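Local atomic coordinates of beta-xylosidase (Uncultured organism, PDB entry 4MLG), a protein that probably releases xylose from the non-reducing ends of short xylan-derived chains, as a family 43 glycoside hydrolase with a beta-propeller fold and a bound calcium ion. Residues 82-87 / 133-138; 96-101 / 108-113; 152-157 / 220-225. One frame throughout, in Å; residues are numbered along the deposited sequence.

Contact 1: 82-87 / 133-138; sequences QLWDSD and YSMDPC. With CA (calcium ion), chain M.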
ATOM      1  N   GLN A  82      -9.920  -9.353  -6.660  1.00 52.02           N
ATOM      2  CA  GLN A  82     -10.251 -10.262  -5.560  1.00 49.04           C
ATOM      3  C   GLN A  82     -10.974  -9.619  -4.373  1.00 48.97           C
ATOM      4  O   GLN A  82     -10.340  -9.109  -3.448  1.00 48.16           O
ATOM      5  CB  GLN A  82      -9.004 -11.025  -5.095  1.00 47.12           C
ATOM      6  CG  GLN A  82      -8.407 -11.932  -6.164  1.00 48.41           C
ATOM      7  CD  GLN A  82      -7.019 -12.425  -5.809  1.00 49.00           C
ATOM      8  OE1 GLN A  82      -6.098 -11.633  -5.613  1.00 49.39           O
ATOM      9  NE2 GLN A  82      -6.861 -13.741  -5.722  1.00 49.35           N
ATOM     10  N   LEU A  83     -12.303  -9.656  -4.410  1.00 50.43           N
ATOM     11  CA  LEU A  83     -13.131  -9.256  -3.275  1.00 50.88           C
ATOM     12  C   LEU A  83     -13.321 -10.440  -2.340  1.00 51.00           C
ATOM     13  O   LEU A  83     -14.113 -11.337  -2.626  1.00 51.84           O
ATOM     14  CB  LEU A  83     -14.504  -8.781  -3.747  1.00 52.45           C
ATOM     15  CG  LEU A  83     -14.673  -7.315  -4.134  1.00 55.40           C
ATOM     16  CD1 LEU A  83     -16.117  -7.043  -4.528  1.00 56.60           C
ATOM     17  CD2 LEU A  83     -14.247  -6.415  -2.988  1.00 56.29           C
ATOM     18  N   TRP A  84     -12.606 -10.443  -1.221  1.00 50.63           N
ATOM     19  CA  TRP A  84     -12.677 -11.566  -0.294  1.00 51.88           C
ATOM     20  C   TRP A  84     -13.698 -11.340   0.827  1.00 53.09           C
ATOM     21  O   TRP A  84     -14.621 -10.540   0.675  1.00 54.41           O
ATOM     22  CB  TRP A  84     -11.284 -11.916   0.243  1.00 52.16           C
ATOM     23  CG  TRP A  84     -10.410 -12.594  -0.789  1.00 52.31           C
ATOM     24  CD1 TRP A  84     -10.703 -12.784  -2.111  1.00 52.72           C
ATOM     25  CD2 TRP A  84      -9.116 -13.179  -0.580  1.00 52.92           C
ATOM     26  NE1 TRP A  84      -9.674 -13.446  -2.736  1.00 53.47           N
ATOM     27  CE2 TRP A  84      -8.688 -13.700  -1.818  1.00 53.81           C
ATOM     28  CE3 TRP A  84      -8.279 -13.312   0.531  1.00 53.86           C
ATOM     29  CZ2 TRP A  84      -7.458 -14.342  -1.975  1.00 54.14           C
ATOM     30  CZ3 TRP A  84      -7.059 -13.949   0.373  1.00 54.40           C
ATOM     31  CH2 TRP A  84      -6.661 -14.456  -0.870  1.00 54.18           C
ATOM     32  N   ASP A  85     -13.536 -12.053   1.939  1.00 53.04           N
ATOM     33  CA  ASP A  85     -14.514 -12.036   3.030  1.00 52.76           C
ATOM     34  C   ASP A  85     -14.753 -10.649   3.624  1.00 52.86           C
ATOM     35  O   ASP A  85     -13.842 -10.042   4.179  1.00 52.23           O
ATOM     36  CB  ASP A  85     -14.082 -12.997   4.140  1.00 51.81           C
ATOM     37  CG  ASP A  85     -14.980 -12.922   5.360  1.00 49.83           C
ATOM     38  OD1 ASP A  85     -16.216 -12.853   5.193  1.00 48.87           O
ATOM     39  OD2 ASP A  85     -14.446 -12.930   6.487  1.00 49.36           O
ATOM     40  N   SER A  86     -15.989 -10.168   3.523  1.00 53.60           N
ATOM     41  CA  SER A  86     -16.356  -8.851   4.039  1.00 53.80           C
ATOM     42  C   SER A  86     -17.208  -8.943   5.306  1.00 54.03           C
ATOM     43  O   SER A  86     -17.589 -10.033   5.732  1.00 53.85           O
ATOM     44  CB  SER A  86     -17.115  -8.063   2.972  1.00 54.15           C
ATOM     45  OG  SER A  86     -18.292  -8.750   2.579  1.00 54.12           O
ATOM     46  N   ASP A  87     -17.504  -7.789   5.900  1.00 59.69           N
ATOM     47  CA  ASP A  87     -18.369  -7.720   7.077  1.00 59.79           C
ATOM     48  C   ASP A  87     -19.080  -6.367   7.137  1.00 59.73           C
ATOM     49  O   ASP A  87     -18.599  -5.380   6.576  1.00 58.80           O
ATOM     50  CB  ASP A  87     -17.567  -7.972   8.359  1.00 59.66           C
ATOM     51  CG  ASP A  87     -18.455  -8.182   9.576  1.00 61.84           C
ATOM     52  OD1 ASP A  87     -19.673  -8.388   9.397  1.00 63.17           O
ATOM     53  OD2 ASP A  87     -17.933  -8.152  10.712  1.00 62.28           O
ATOM     54  N   TYR A 133      -4.365  -3.168   6.027  1.00 51.95           N
ATOM     55  CA  TYR A 133      -3.622  -4.220   5.347  1.00 50.63           C
ATOM     56  C   TYR A 133      -4.242  -5.583   5.630  1.00 52.21           C
ATOM     57  O   TYR A 133      -5.151  -5.696   6.454  1.00 54.68           O
ATOM     58  CB  TYR A 133      -2.145  -4.196   5.754  1.00 50.28           C
ATOM     59  CG  TYR A 133      -1.878  -4.477   7.218  1.00 51.44           C
ATOM     60  CD1 TYR A 133      -1.532  -5.752   7.645  1.00 51.56           C
ATOM     61  CD2 TYR A 133      -1.953  -3.466   8.169  1.00 52.46           C
ATOM     62  CE1 TYR A 133      -1.277  -6.017   8.975  1.00 51.83           C
ATOM     63  CE2 TYR A 133      -1.699  -3.723   9.506  1.00 52.65           C
ATOM     64  CZ  TYR A 133      -1.362  -5.001   9.902  1.00 52.48           C
ATOM     65  OH  TYR A 133      -1.106  -5.269  11.228  1.00 53.03           O
ATOM     66  N   SER A 134      -3.752  -6.608   4.937  1.00 51.07           N
ATOM     67  CA  SER A 134      -4.292  -7.963   5.048  1.00 51.14           C
ATOM     68  C   SER A 134      -5.786  -8.015   4.720  1.00 53.01           C
ATOM     69  O   SER A 134      -6.297  -7.158   3.999  1.00 52.32           O
ATOM     70  CB  SER A 134      -4.012  -8.562   6.428  1.00 49.50           C
ATOM     71  OG  SER A 134      -4.339  -9.938   6.456  1.00 48.92           O
ATOM     72  N   MET A 135      -6.486  -9.013   5.250  1.00 54.73           N
ATOM     73  CA  MET A 135      -7.881  -9.235   4.879  1.00 56.14           C
ATOM     74  C   MET A 135      -8.736  -9.856   5.986  1.00 57.76           C
ATOM     75  O   MET A 135      -8.362  -9.839   7.161  1.00 57.53           O
ATOM     76  CB  MET A 135      -7.947 -10.100   3.619  1.00 55.97           C
ATOM     77  CG  MET A 135      -6.835 -11.129   3.529  1.00 56.48           C
ATOM     78  SD  MET A 135      -6.888 -12.370   4.839  1.00 56.03           S
ATOM     79  CE  MET A 135      -7.740 -13.704   4.004  1.00 52.16           C
ATOM     80  N   ASP A 136      -9.881 -10.407   5.586  1.00 58.57           N
ATOM     81  CA  ASP A 136     -10.859 -10.997   6.505  1.00 60.35           C
ATOM     82  C   ASP A 136     -11.213 -10.115   7.704  1.00 61.10           C
ATOM     83  O   ASP A 136     -10.976 -10.498   8.848  1.00 62.83           O
ATOM     84  CB  ASP A 136     -10.389 -12.373   6.989  1.00 61.64           C
ATOM     85  CG  ASP A 136     -10.569 -13.454   5.940  1.00 62.76           C
ATOM     86  OD1 ASP A 136     -10.853 -13.109   4.774  1.00 63.28           O
ATOM     87  OD2 ASP A 136     -10.418 -14.647   6.278  1.00 63.83           O
ATOM     88  N   PRO A 137     -11.792  -8.930   7.447  1.00 59.06           N
ATOM     89  CA  PRO A 137     -12.148  -8.046   8.559  1.00 56.41           C
ATOM     90  C   PRO A 137     -13.424  -8.493   9.259  1.00 54.78           C
ATOM     91  O   PRO A 137     -14.316  -9.062   8.627  1.00 55.26           O
ATOM     92  CB  PRO A 137     -12.385  -6.706   7.865  1.00 56.65           C
ATOM     93  CG  PRO A 137     -12.874  -7.081   6.518  1.00 57.81           C
ATOM     94  CD  PRO A 137     -12.117  -8.325   6.144  1.00 58.58           C
ATOM     95  N   CYS A 138     -13.490  -8.238  10.560  1.00 52.21           N
ATOM     96  CA  CYS A 138     -14.688  -8.489  11.351  1.00 49.57           C
ATOM     97  C   CYS A 138     -14.985  -7.252  12.188  1.00 48.90           C
ATOM     98  O   CYS A 138     -14.132  -6.792  12.944  1.00 47.84           O
ATOM     99  CB  CYS A 138     -14.482  -9.700  12.260  1.00 47.61           C
ATOM    100  SG  CYS A 138     -15.708  -9.865  13.580  1.00 81.08           S
TER
HETATM  101 CA    CA M 401     -15.761 -13.342   8.392  1.00 62.49          CA
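Asp85 and Asp136 meet near the axis of the beta-propeller, beside a bound calcium ion. The Asp85 side chain runs from this meeting point to the metal. Its CB lies 3.3 Å from Asp136 OD1. CG, anti to the backbone N (chi1 174°), lies 3.2 Å from the calcium ion. Beyond it OD2 binds the calcium at 2.4 Å, and OD1 lies farther from the metal, at 3.3 Å. His274 also binds this ion. The two carboxylates do not stack: their planes are 83° apart, and the side chains cross at about a right angle. Asp136 sends its other oxygen, OD2, to a hydrogen bond with Ala224 N. An alanine in place of Asp136 would probably leave Ala224 N without this acceptor and open a gap beside Asp85 CB.

No hydrogen bond joins the two segments, so packing carries the rest. Asp85 O approaches Pro137 CD at 3.1 Å. Asp87 CB lies 3.4 Å from Pro137 O, and Asp87 OD2 passes Cys138 CA. The Asp87 carboxylate finds its polar partners elsewhere, OD2 at Ile139 N and OD1 at His19. At the other end Met135 CE touches the edge of the Trp84 ring, 3.5 Å from CE3. The Trp84 NE1 is hydrogen-bonded to Phe46 O.

Segment 82-87 lies on strand 81-91, where that strand is interrupted; its sheet neighbour is strand 94-102. Segment 133-138 leads into strand 138-141, an edge strand of the next sheet. The contact thus joins two adjacent sheets of the propeller.

Contact 2: 96-101 / 108-113; sequences YMYFPL and FRIGVA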
ATOM      1  N   TYR A  96     -22.155   0.206   7.260  1.00 65.06           N
ATOM      2  CA  TYR A  96     -20.801   0.277   6.729  1.00 64.20           C
ATOM      3  C   TYR A  96     -20.273  -1.105   6.367  1.00 65.42           C
ATOM      4  O   TYR A  96     -20.074  -1.952   7.239  1.00 66.91           O
ATOM      5  CB  TYR A  96     -19.867   0.940   7.743  1.00 63.62           C
ATOM      6  CG  TYR A  96     -20.219   2.379   8.052  1.00 65.33           C
ATOM      7  CD1 TYR A  96     -19.650   3.422   7.333  1.00 65.81           C
ATOM      8  CD2 TYR A  96     -21.122   2.694   9.060  1.00 66.49           C
ATOM      9  CE1 TYR A  96     -19.968   4.736   7.609  1.00 67.38           C
ATOM     10  CE2 TYR A  96     -21.447   4.007   9.342  1.00 68.21           C
ATOM     11  CZ  TYR A  96     -20.866   5.025   8.614  1.00 68.74           C
ATOM     12  OH  TYR A  96     -21.182   6.336   8.888  1.00 70.11           O
ATOM     13  N   MET A  97     -20.054  -1.331   5.076  1.00 65.43           N
ATOM     14  CA  MET A  97     -19.489  -2.594   4.612  1.00 64.76           C
ATOM     15  C   MET A  97     -17.973  -2.502   4.501  1.00 63.93           C
ATOM     16  O   MET A  97     -17.444  -1.617   3.829  1.00 64.79           O
ATOM     17  CB  MET A  97     -20.084  -2.996   3.263  1.00 64.58           C
ATOM     18  CG  MET A  97     -19.414  -4.210   2.641  1.00 63.27           C
ATOM     19  SD  MET A  97     -20.131  -4.676   1.056  1.00 55.26           S
ATOM     20  CE  MET A  97     -21.799  -5.107   1.546  1.00 45.54           C
ATOM     21  N   TYR A  98     -17.275  -3.418   5.163  1.00 62.45           N
ATOM     22  CA  TYR A  98     -15.819  -3.442   5.119  1.00 60.07           C
ATOM     23  C   TYR A  98     -15.324  -4.621   4.292  1.00 60.12           C
ATOM     24  O   TYR A  98     -15.445  -5.777   4.699  1.00 61.20           O
ATOM     25  CB  TYR A  98     -15.239  -3.490   6.534  1.00 58.06           C
ATOM     26  CG  TYR A  98     -15.511  -2.239   7.338  1.00 57.56           C
ATOM     27  CD1 TYR A  98     -14.562  -1.231   7.432  1.00 57.13           C
ATOM     28  CD2 TYR A  98     -16.722  -2.059   7.995  1.00 58.46           C
ATOM     29  CE1 TYR A  98     -14.805  -0.087   8.164  1.00 57.61           C
ATOM     30  CE2 TYR A  98     -16.974  -0.917   8.730  1.00 59.36           C
ATOM     31  CZ  TYR A  98     -16.013   0.066   8.809  1.00 58.79           C
ATOM     32  OH  TYR A  98     -16.258   1.205   9.537  1.00 59.99           O
ATOM     33  N   PHE A  99     -14.767  -4.317   3.125  1.00 58.54           N
ATOM     34  CA  PHE A  99     -14.329  -5.347   2.193  1.00 56.19           C
ATOM     35  C   PHE A  99     -12.816  -5.340   2.002  1.00 53.77           C
ATOM     36  O   PHE A  99     -12.197  -4.279   1.933  1.00 53.40           O
ATOM     37  CB  PHE A  99     -15.025  -5.173   0.840  1.00 56.92           C
ATOM     38  CG  PHE A  99     -14.782  -3.834   0.198  1.00 57.77           C
ATOM     39  CD1 PHE A  99     -13.718  -3.648  -0.671  1.00 56.92           C
ATOM     40  CD2 PHE A  99     -15.623  -2.764   0.457  1.00 58.75           C
ATOM     41  CE1 PHE A  99     -13.492  -2.418  -1.260  1.00 56.99           C
ATOM     42  CE2 PHE A  99     -15.404  -1.533  -0.132  1.00 58.78           C
ATOM     43  CZ  PHE A  99     -14.338  -1.360  -0.991  1.00 57.72           C
ATOM     44  N   PRO A 100     -12.217  -6.535   1.924  1.00 52.10           N
ATOM     45  CA  PRO A 100     -10.802  -6.683   1.587  1.00 50.28           C
ATOM     46  C   PRO A 100     -10.627  -6.745   0.073  1.00 50.49           C
ATOM     47  O   PRO A 100     -11.467  -7.317  -0.621  1.00 50.62           O
ATOM     48  CB  PRO A 100     -10.442  -8.023   2.221  1.00 48.57           C
ATOM     49  CG  PRO A 100     -11.699  -8.807   2.153  1.00 50.12           C
ATOM     50  CD  PRO A 100     -12.839  -7.824   2.270  1.00 51.70           C
ATOM     51  N   LEU A 101      -9.550  -6.153  -0.428  1.00 50.57           N
ATOM     52  CA  LEU A 101      -9.317  -6.090  -1.865  1.00 51.51           C
ATOM     53  C   LEU A 101      -7.881  -5.673  -2.138  1.00 51.18           C
ATOM     54  O   LEU A 101      -7.400  -4.683  -1.585  1.00 51.46           O
ATOM     55  CB  LEU A 101     -10.278  -5.091  -2.516  1.00 53.42           C
ATOM     56  CG  LEU A 101     -10.248  -4.941  -4.038  1.00 55.95           C
ATOM     57  CD1 LEU A 101     -10.925  -6.122  -4.714  1.00 56.86           C
ATOM     58  CD2 LEU A 101     -10.911  -3.640  -4.449  1.00 58.13           C
ATOM     59  N   PHE A 108      -3.114  -6.275  -0.381  1.00 43.70           N
ATOM     60  CA  PHE A 108      -4.436  -6.337   0.233  1.00 42.87           C
ATOM     61  C   PHE A 108      -4.713  -5.132   1.124  1.00 43.83           C
ATOM     62  O   PHE A 108      -3.971  -4.851   2.064  1.00 42.91           O
ATOM     63  CB  PHE A 108      -4.634  -7.643   1.010  1.00 42.03           C
ATOM     64  CG  PHE A 108      -5.500  -8.644   0.295  1.00 41.83           C
ATOM     65  CD1 PHE A 108      -6.840  -8.374   0.054  1.00 41.53           C
ATOM     66  CD2 PHE A 108      -4.978  -9.853  -0.138  1.00 41.61           C
ATOM     67  CE1 PHE A 108      -7.640  -9.289  -0.609  1.00 42.20           C
ATOM     68  CE2 PHE A 108      -5.774 -10.772  -0.799  1.00 43.18           C
ATOM     69  CZ  PHE A 108      -7.106 -10.488  -1.035  1.00 43.72           C
ATOM     70  N   ARG A 109      -5.784  -4.417   0.800  1.00 45.89           N
ATOM     71  CA  ARG A 109      -6.232  -3.282   1.591  1.00 48.55           C
ATOM     72  C   ARG A 109      -7.681  -3.519   1.984  1.00 50.82           C
ATOM     73  O   ARG A 109      -8.305  -4.478   1.526  1.00 50.63           O
ATOM     74  CB  ARG A 109      -6.116  -1.983   0.791  1.00 50.70           C
ATOM     75  CG  ARG A 109      -4.715  -1.661   0.292  1.00 51.43           C
ATOM     76  CD  ARG A 109      -3.751  -1.413   1.440  1.00 53.43           C
ATOM     77  NE  ARG A 109      -2.499  -0.814   0.985  1.00 55.61           N
ATOM     78  CZ  ARG A 109      -1.496  -0.477   1.789  1.00 56.61           C
ATOM     79  NH1 ARG A 109      -1.591  -0.684   3.095  1.00 56.81           N
ATOM     80  NH2 ARG A 109      -0.394   0.066   1.287  1.00 56.25           N
ATOM     81  N   ILE A 110      -8.214  -2.647   2.834  1.00 53.48           N
ATOM     82  CA  ILE A 110      -9.604  -2.758   3.258  1.00 56.33           C
ATOM     83  C   ILE A 110     -10.362  -1.472   2.953  1.00 57.98           C
ATOM     84  O   ILE A 110      -9.966  -0.391   3.388  1.00 60.29           O
ATOM     85  CB  ILE A 110      -9.710  -3.086   4.758  1.00 59.28           C
ATOM     86  CG1 ILE A 110      -9.079  -4.450   5.047  1.00 59.65           C
ATOM     87  CG2 ILE A 110     -11.165  -3.067   5.210  1.00 61.59           C
ATOM     88  CD1 ILE A 110      -9.105  -4.847   6.508  1.00 60.11           C
ATOM     89  N   GLY A 111     -11.448  -1.594   2.198  1.00 57.81           N
ATOM     90  CA  GLY A 111     -12.227  -0.437   1.797  1.00 59.38           C
ATOM     91  C   GLY A 111     -13.572  -0.364   2.491  1.00 59.79           C
ATOM     92  O   GLY A 111     -14.012  -1.333   3.115  1.00 59.75           O
ATOM     93  N   VAL A 112     -14.228   0.788   2.378  1.00 59.23           N
ATOM     94  CA  VAL A 112     -15.523   1.001   3.013  1.00 59.82           C
ATOM     95  C   VAL A 112     -16.611   1.316   1.989  1.00 59.24           C
ATOM     96  O   VAL A 112     -16.433   2.173   1.122  1.00 59.44           O
ATOM     97  CB  VAL A 112     -15.459   2.142   4.046  1.00 62.31           C
ATOM     98  CG1 VAL A 112     -16.834   2.401   4.644  1.00 63.46           C
ATOM     99  CG2 VAL A 112     -14.455   1.813   5.138  1.00 62.99           C
ATOM    100  N   ALA A 113     -17.734   0.610   2.091  1.00 58.38           N
ATOM    101  CA  ALA A 113     -18.901   0.889   1.263  1.00 59.14           C
ATOM    102  C   ALA A 113     -20.097   1.193   2.160  1.00 60.46           C
ATOM    103  O   ALA A 113     -20.331   0.496   3.147  1.00 60.75           O
ATOM    104  CB  ALA A 113     -19.194  -0.284   0.349  1.00 58.21           C
TER
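Phe99 lays its ring over Gly111 in an antiparallel beta hairpin, made by strands 94-102 and 108-115 in one blade of the propeller. CG of Phe99 sits between the backbone N and the carbonyl carbon (chi1 58°), the crowded position. The ring makes a CH-pi contact with Gly111 CA, 3.9 Å from its centroid. Gly111 has no side chain between its backbone and the ring face. Ala113 CB touches the same ring at CE2, and also meets Met97 CB.

On the other face of the sheet Tyr98 and Val112 lie side by side and point the same way. Val112 CG2 is 3.6 Å from Tyr98 CE1, while its CG1 reaches the edge of the Tyr96 ring. Met149 of strand 147-151 packs on Tyr98 and Ile110. Phe108 turns its edge to the neighbouring strand, with Leu101 N in the ring plane 3.5 Å from CD1.

Six backbone hydrogen bonds hold the pair together. The Arg109 guanidinium has partners elsewhere: NH1 is hydrogen-bonded to Ser132 O, and NH2 makes a salt bridge with Asp103 of the second subunit. The bond from Arg109 N to Leu101 O is 2.9 Å long, and its donor stands 48° out of the carbonyl plane.

Contact 3: 152-157 / 220-225; sequences GGLWGG and RFFEAS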
ATOM      1  N   GLY A 152      -6.856  -9.996   9.608  1.00 49.76           N
ATOM      2  CA  GLY A 152      -5.656 -10.805   9.506  1.00 49.76           C
ATOM      3  C   GLY A 152      -5.909 -12.099   8.755  1.00 52.46           C
ATOM      4  O   GLY A 152      -7.029 -12.613   8.742  1.00 52.55           O
ATOM      5  N   GLY A 153      -4.863 -12.625   8.126  1.00 53.34           N
ATOM      6  CA  GLY A 153      -4.955 -13.874   7.391  1.00 53.78           C
ATOM      7  C   GLY A 153      -3.606 -14.324   6.865  1.00 53.98           C
ATOM      8  O   GLY A 153      -2.922 -13.572   6.176  1.00 53.96           O
ATOM      9  N   LEU A 154      -3.223 -15.557   7.185  1.00 54.84           N
ATOM     10  CA  LEU A 154      -1.922 -16.085   6.777  1.00 54.56           C
ATOM     11  C   LEU A 154      -1.811 -16.345   5.278  1.00 52.66           C
ATOM     12  O   LEU A 154      -2.817 -16.425   4.571  1.00 51.75           O
ATOM     13  CB  LEU A 154      -1.596 -17.371   7.541  1.00 56.42           C
ATOM     14  CG  LEU A 154      -1.250 -17.221   9.021  1.00 58.59           C
ATOM     15  CD1 LEU A 154      -0.805 -18.554   9.607  1.00 58.86           C
ATOM     16  CD2 LEU A 154      -0.181 -16.156   9.214  1.00 58.41           C
ATOM     17  N   TRP A 155      -0.570 -16.466   4.813  1.00 51.87           N
ATOM     18  CA  TRP A 155      -0.259 -16.872   3.442  1.00 50.38           C
ATOM     19  C   TRP A 155      -0.799 -15.906   2.385  1.00 50.24           C
ATOM     20  O   TRP A 155      -0.201 -14.862   2.127  1.00 50.78           O
ATOM     21  CB  TRP A 155      -0.742 -18.303   3.179  1.00 48.26           C
ATOM     22  CG  TRP A 155      -0.121 -19.327   4.094  1.00 47.59           C
ATOM     23  CD1 TRP A 155       0.816 -19.104   5.064  1.00 47.31           C
ATOM     24  CD2 TRP A 155      -0.395 -20.734   4.119  1.00 48.28           C
ATOM     25  NE1 TRP A 155       1.139 -20.283   5.690  1.00 47.60           N
ATOM     26  CE2 TRP A 155       0.411 -21.299   5.129  1.00 48.62           C
ATOM     27  CE3 TRP A 155      -1.242 -21.570   3.387  1.00 48.29           C
ATOM     28  CZ2 TRP A 155       0.394 -22.662   5.425  1.00 49.01           C
ATOM     29  CZ3 TRP A 155      -1.258 -22.924   3.682  1.00 48.28           C
ATOM     30  CH2 TRP A 155      -0.445 -23.455   4.691  1.00 48.56           C
ATOM     31  N   GLY A 156      -1.926 -16.262   1.778  1.00 49.53           N
ATOM     32  CA  GLY A 156      -2.534 -15.437   0.750  1.00 47.89           C
ATOM     33  C   GLY A 156      -3.047 -14.117   1.293  1.00 46.98           C
ATOM     34  O   GLY A 156      -3.261 -13.164   0.541  1.00 45.58           O
ATOM     35  N   GLY A 157      -3.236 -14.063   2.608  1.00 47.91           N
ATOM     36  CA  GLY A 157      -3.737 -12.868   3.263  1.00 47.46           C
ATOM     37  C   GLY A 157      -2.660 -11.837   3.551  1.00 47.84           C
ATOM     38  O   GLY A 157      -2.954 -10.748   4.043  1.00 48.51           O
ATOM     39  N   ARG A 220      -3.322 -22.474  16.302  1.00 53.74           N
ATOM     40  CA  ARG A 220      -2.785 -21.208  15.806  1.00 54.47           C
ATOM     41  C   ARG A 220      -3.754 -20.499  14.861  1.00 54.04           C
ATOM     42  O   ARG A 220      -4.424 -21.140  14.055  1.00 54.73           O
ATOM     43  CB  ARG A 220      -1.444 -21.456  15.104  1.00 55.95           C
ATOM     44  CG  ARG A 220      -1.044 -20.402  14.087  1.00 57.35           C
ATOM     45  CD  ARG A 220      -0.761 -21.032  12.734  1.00 57.37           C
ATOM     46  NE  ARG A 220      -1.931 -21.724  12.203  1.00 57.12           N
ATOM     47  CZ  ARG A 220      -1.954 -22.379  11.048  1.00 57.10           C
ATOM     48  NH1 ARG A 220      -0.866 -22.435  10.291  1.00 57.75           N
ATOM     49  NH2 ARG A 220      -3.065 -22.979  10.648  1.00 56.74           N
ATOM     50  N   PHE A 221      -3.828 -19.175  14.969  1.00 53.84           N
ATOM     51  CA  PHE A 221      -4.690 -18.384  14.098  1.00 52.22           C
ATOM     52  C   PHE A 221      -4.224 -18.430  12.646  1.00 52.57           C
ATOM     53  O   PHE A 221      -3.031 -18.310  12.363  1.00 52.45           O
ATOM     54  CB  PHE A 221      -4.747 -16.931  14.574  1.00 50.45           C
ATOM     55  CG  PHE A 221      -5.545 -16.032  13.672  1.00 49.26           C
ATOM     56  CD1 PHE A 221      -6.928 -15.989  13.761  1.00 48.83           C
ATOM     57  CD2 PHE A 221      -4.913 -15.230  12.734  1.00 48.52           C
ATOM     58  CE1 PHE A 221      -7.668 -15.164  12.928  1.00 47.59           C
ATOM     59  CE2 PHE A 221      -5.646 -14.403  11.898  1.00 47.66           C
ATOM     60  CZ  PHE A 221      -7.025 -14.370  11.996  1.00 47.48           C
ATOM     61  N   PHE A 222      -5.174 -18.600  11.731  1.00 52.35           N
ATOM     62  CA  PHE A 222      -4.880 -18.576  10.303  1.00 52.27           C
ATOM     63  C   PHE A 222      -5.673 -17.464   9.619  1.00 52.21           C
ATOM     64  O   PHE A 222      -5.094 -16.599   8.968  1.00 53.48           O
ATOM     65  CB  PHE A 222      -5.194 -19.930   9.656  1.00 52.68           C
ATOM     66  CG  PHE A 222      -4.698 -20.060   8.237  1.00 51.84           C
ATOM     67  CD1 PHE A 222      -3.428 -20.552   7.974  1.00 51.37           C
ATOM     68  CD2 PHE A 222      -5.501 -19.691   7.169  1.00 51.58           C
ATOM     69  CE1 PHE A 222      -2.968 -20.672   6.671  1.00 51.61           C
ATOM     70  CE2 PHE A 222      -5.048 -19.807   5.864  1.00 51.43           C
ATOM     71  CZ  PHE A 222      -3.781 -20.297   5.615  1.00 51.62           C
ATOM     72  N   GLU A 223      -6.995 -17.492   9.777  1.00 51.14           N
ATOM     73  CA  GLU A 223      -7.870 -16.497   9.160  1.00 50.69           C
ATOM     74  C   GLU A 223      -9.281 -16.560   9.742  1.00 50.37           C
ATOM     75  O   GLU A 223      -9.521 -17.250  10.733  1.00 51.37           O
ATOM     76  CB  GLU A 223      -7.941 -16.707   7.644  1.00 51.74           C
ATOM     77  CG  GLU A 223      -8.615 -18.009   7.240  1.00 52.62           C
ATOM     78  CD  GLU A 223      -8.769 -18.152   5.741  1.00 52.78           C
ATOM     79  OE1 GLU A 223      -8.132 -17.377   4.998  1.00 53.71           O
ATOM     80  OE2 GLU A 223      -9.533 -19.041   5.308  1.00 52.64           O
ATOM     81  N   ALA A 224     -10.201 -15.829   9.114  1.00 49.66           N
ATOM     82  CA  ALA A 224     -11.621 -15.835   9.477  1.00 50.93           C
ATOM     83  C   ALA A 224     -11.908 -15.379  10.908  1.00 52.06           C
ATOM     84  O   ALA A 224     -12.549 -16.097  11.674  1.00 53.52           O
ATOM     85  CB  ALA A 224     -12.239 -17.209   9.222  1.00 50.89           C
ATOM     86  N   SER A 225     -11.444 -14.183  11.259  1.00 51.80           N
ATOM     87  CA  SER A 225     -11.702 -13.624  12.583  1.00 50.67           C
ATOM     88  C   SER A 225     -13.188 -13.361  12.799  1.00 50.63           C
ATOM     89  O   SER A 225     -13.876 -12.870  11.907  1.00 51.33           O
ATOM     90  CB  SER A 225     -10.919 -12.323  12.782  1.00 49.87           C
ATOM     91  OG  SER A 225      -9.532 -12.571  12.932  1.00 50.46           O
TER
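Leu154 and Trp155 pack on Phe222 in a contact between a loop and the run leading into strand 223-230, in neighbouring blades of the propeller. One backbone hydrogen bond ties the two sides, from Leu154 N to Phe222 O at 2.8 Å. Gly153 CA reaches the same oxygen in a CA-H...O contact of 3.2 Å.

The Phe222 ring is the centre of the packing. Phe222 CG is anti to the backbone N (chi1 -170°), and the ring beyond it meets the loop. Leu154 CB lies over one face, offset toward the rim, 3.9 Å from the ring centroid. An edge of the ring points at the face of Trp155 in a T-shaped stack. The planes stand at 85°, and Phe222 CE1 is over the centre of the indole. Leu154 CD1 goes on to touch Phe221 O at 3.6 Å and Arg220 NH1 at 3.9 Å. The Arg220 guanidinium forms its salt bridge elsewhere, with Asp242. Phe221 turns its edge to Gly152, whose O is 3.7 Å from CZ. At phi 131° a CB on Gly152 would press against the preceding carbonyl O, which suits glycine.

Phe222 and Glu223 both face Ser239 and form a classic beta bulge at the start of strand 223-230. That strand pairs with strand 233-239. Segment 152-157 follows strand 147-151 and ends in a brief 3-10 segment, so the contact sets the loop of one blade against the lead-in to strand 223-230 of the next.

How the contacts relate
From the N terminus, the chain first enters contact 1 at 82-87, then turns back into the hairpin of contact 2. Contact 2 closes a short loop of six residues. Contact 1 closes a longer one, of 45 residues, when the chain returns at 133-138, so contact 2 lies wholly within it. Contact 3 comes later and encloses 62 residues between 152-157 and 220-225. No two loops cross. Segment 82-87 and the hairpin of contact 2 lie in one sheet, where Asp87 O probably accepts a hydrogen bond from Tyr98 N. Contacts 1 and 3 touch where Met135 O meets Gly152 N. Together they tie three successive blades round the centre of the propeller.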